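Phosphate-specific transport system accessory protein PhoU homolog (Pseudomonas aeruginosa, PDB 4Q25) probably takes part in regulating phosphate uptake, as a homodimeric negative regulator of the Pho regulon. Local coordinates at residues V41-I45 against Y127-R131. Residues are numbered along the deposited sequence; the frame is centred on the assembly and turned at random.
Sequences VNALI and YVEVR
Leu-44 and Ile-45, in the last turn of helix 15-45, pack against Tyr-127 and Val-130 in the first turn of helix 127-149. The two segments run antiparallel at 171°, their axes 10.2 Å apart. The tight part lies on the inner side. Leu-44 CD2 meets the Tyr-127 ring obliquely, 3.6 Å from Tyr-127 CE1. Ile-45 CD1 comes to the edge of the same ring and lies 3.9 Å from Val-130 CG1. Helices 84-120 and 188-220 also pack on this side, with Val-110 and Ala-197 touching Leu-44 and Leu-198 touching Val-130. The Tyr-127 hydroxyl is hydrogen-bonded to the backbone N of Ser-123.

The outer side is looser, and Asn-42, Ile-45 and Arg-131 are partly exposed there. The Arg-131 chain bends at chi2 and chi3, which brings its guanidinium round to Asn-42. Arg-131 NH1 donates to Asn-42 OD1 at 2.9 Å, in the guanidinium plane and nearly straight at 164°. NH2 adds a weak bond to the same oxygen. Ile-45 CG1 sits over one guanidinium face, near its rim. The buried Val-41 places CG1 3.6 Å from Arg-131 NH1. Apolar packing thus carries the inner side, while a cationic group held by a neutral amide oxygen ties the two helix ends together without an ion pair.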
ATOM      1  N   VAL A  41       9.104 -13.983   7.784  1.00 29.90           N
ATOM      2  CA  VAL A  41       8.375 -14.679   8.809  1.00 29.32           C
ATOM      3  C   VAL A  41       9.352 -15.517   9.649  1.00 29.53           C
ATOM      4  O   VAL A  41       9.292 -15.446  10.865  1.00 27.56           O
ATOM      5  CB  VAL A  41       7.254 -15.549   8.199  1.00 30.33           C
ATOM      6  CG1 VAL A  41       6.499 -16.302   9.288  1.00 31.17           C
ATOM      7  CG2 VAL A  41       6.290 -14.652   7.418  1.00 30.56           C
ATOM      8  N   ASN A  42      10.229 -16.299   9.011  1.00 28.34           N
ATOM      9  CA  ASN A  42      11.191 -17.124   9.743  1.00 32.54           C
ATOM     10  C   ASN A  42      12.088 -16.254  10.610  1.00 34.35           C
ATOM     11  O   ASN A  42      12.433 -16.640  11.730  1.00 34.04           O
ATOM     12  CB  ASN A  42      12.081 -17.951   8.795  1.00 33.70           C
ATOM     13  CG  ASN A  42      11.330 -19.072   8.072  1.00 35.25           C
ATOM     14  OD1 ASN A  42      10.170 -19.382   8.356  1.00 35.13           O
ATOM     15  ND2 ASN A  42      12.013 -19.693   7.124  1.00 38.83           N
ATOM     16  N   ALA A  43      12.462 -15.082  10.093  1.00 33.05           N
ATOM     17  CA  ALA A  43      13.312 -14.157  10.843  1.00 33.75           C
ATOM     18  C   ALA A  43      12.646 -13.725  12.117  1.00 33.80           C
ATOM     19  O   ALA A  43      13.279 -13.670  13.158  1.00 31.89           O
ATOM     20  CB  ALA A  43      13.647 -12.927  10.028  1.00 33.12           C
ATOM     21  N   LEU A  44      11.368 -13.376  12.041  1.00 31.14           N
ATOM     22  CA  LEU A  44      10.683 -12.895  13.239  1.00 32.38           C
ATOM     23  C   LEU A  44      10.603 -14.028  14.260  1.00 32.85           C
ATOM     24  O   LEU A  44      11.013 -13.863  15.414  1.00 31.66           O
ATOM     25  CB  LEU A  44       9.298 -12.355  12.893  1.00 32.03           C
ATOM     26  CG  LEU A  44       8.499 -11.675  14.007  1.00 31.70           C
ATOM     27  CD1 LEU A  44       7.502 -10.729  13.382  1.00 32.47           C
ATOM     28  CD2 LEU A  44       7.763 -12.659  14.905  1.00 31.58           C
ATOM     29  N   ILE A  45      10.114 -15.186  13.802  1.00 34.75           N
ATOM     30  CA  ILE A  45       9.874 -16.312  14.662  1.00 32.48           C
ATOM     31  C   ILE A  45      11.158 -16.805  15.303  1.00 32.25           C
ATOM     32  O   ILE A  45      11.160 -17.149  16.487  1.00 28.39           O
ATOM     33  CB  ILE A  45       9.243 -17.497  13.906  1.00 32.88           C
ATOM     34  CG1 ILE A  45       7.903 -17.128  13.293  1.00 31.59           C
ATOM     35  CG2 ILE A  45       9.067 -18.703  14.838  1.00 33.08           C
ATOM     36  CD1 ILE A  45       6.848 -16.708  14.267  1.00 31.87           C
ATOM     37  N   TYR A 127       3.263 -15.385  18.621  1.00 34.18           N
ATOM     38  CA  TYR A 127       4.130 -16.056  17.669  1.00 34.50           C
ATOM     39  C   TYR A 127       3.417 -17.142  16.862  1.00 35.79           C
ATOM     40  O   TYR A 127       3.691 -17.324  15.643  1.00 33.12           O
ATOM     41  CB  TYR A 127       5.384 -16.604  18.377  1.00 31.82           C
ATOM     42  CG  TYR A 127       6.299 -15.499  18.821  1.00 34.81           C
ATOM     43  CD1 TYR A 127       7.155 -14.878  17.914  1.00 32.63           C
ATOM     44  CD2 TYR A 127       6.294 -15.038  20.129  1.00 35.56           C
ATOM     45  CE1 TYR A 127       7.978 -13.843  18.296  1.00 32.44           C
ATOM     46  CE2 TYR A 127       7.132 -14.008  20.519  1.00 35.52           C
ATOM     47  CZ  TYR A 127       7.964 -13.402  19.601  1.00 34.15           C
ATOM     48  OH  TYR A 127       8.800 -12.377  20.011  1.00 31.15           O
ATOM     49  N   VAL A 128       2.524 -17.884  17.514  1.00 35.84           N
ATOM     50  CA  VAL A 128       1.801 -18.937  16.811  1.00 36.25           C
ATOM     51  C   VAL A 128       0.915 -18.276  15.788  1.00 33.35           C
ATOM     52  O   VAL A 128       0.808 -18.761  14.690  1.00 32.59           O
ATOM     53  CB  VAL A 128       1.025 -19.895  17.735  1.00 43.10           C
ATOM     54  CG1 VAL A 128      -0.073 -19.183  18.511  1.00 47.19           C
ATOM     55  CG2 VAL A 128       0.400 -21.012  16.920  1.00 46.81           C
ATOM     56  N   GLU A 129       0.323 -17.141  16.137  1.00 36.56           N
ATOM     57  CA  GLU A 129      -0.522 -16.404  15.190  1.00 39.51           C
ATOM     58  C   GLU A 129       0.250 -15.827  13.987  1.00 34.92           C
ATOM     59  O   GLU A 129      -0.235 -15.860  12.848  1.00 32.89           O
ATOM     60  CB  GLU A 129      -1.283 -15.291  15.893  1.00 42.18           C
ATOM     61  CG  GLU A 129      -2.295 -15.785  16.930  1.00 45.85           C
ATOM     62  CD  GLU A 129      -1.776 -15.742  18.355  1.00 46.82           C
ATOM     63  OE1 GLU A 129      -0.551 -15.939  18.551  1.00 40.35           O
ATOM     64  OE2 GLU A 129      -2.614 -15.541  19.277  1.00 52.04           O
ATOM     65  N   VAL A 130       1.413 -15.262  14.249  1.00 33.86           N
ATOM     66  CA  VAL A 130       2.267 -14.768  13.182  1.00 34.93           C
ATOM     67  C   VAL A 130       2.621 -15.905  12.223  1.00 31.83           C
ATOM     68  O   VAL A 130       2.490 -15.769  11.024  1.00 35.62           O
ATOM     69  CB  VAL A 130       3.580 -14.147  13.718  1.00 33.94           C
ATOM     70  CG1 VAL A 130       4.592 -13.975  12.590  1.00 33.49           C
ATOM     71  CG2 VAL A 130       3.296 -12.814  14.365  1.00 33.90           C
ATOM     72  N   ARG A 131       3.084 -17.017  12.753  1.00 30.24           N
ATOM     73  CA  ARG A 131       3.454 -18.161  11.924  1.00 30.75           C
ATOM     74  C   ARG A 131       2.268 -18.679  11.121  1.00 31.71           C
ATOM     75  O   ARG A 131       2.399 -18.990   9.963  1.00 31.63           O
ATOM     76  CB  ARG A 131       4.040 -19.282  12.784  1.00 33.24           C
ATOM     77  CG  ARG A 131       4.210 -20.632  12.091  1.00 32.06           C
ATOM     78  CD  ARG A 131       5.208 -20.569  10.965  1.00 31.91           C
ATOM     79  NE  ARG A 131       6.576 -20.592  11.473  1.00 31.66           N
ATOM     80  CZ  ARG A 131       7.662 -20.206  10.816  1.00 31.99           C
ATOM     81  NH1 ARG A 131       7.590 -19.725   9.587  1.00 33.84           N
ATOM     82  NH2 ARG A 131       8.831 -20.312  11.411  1.00 33.51           N
TER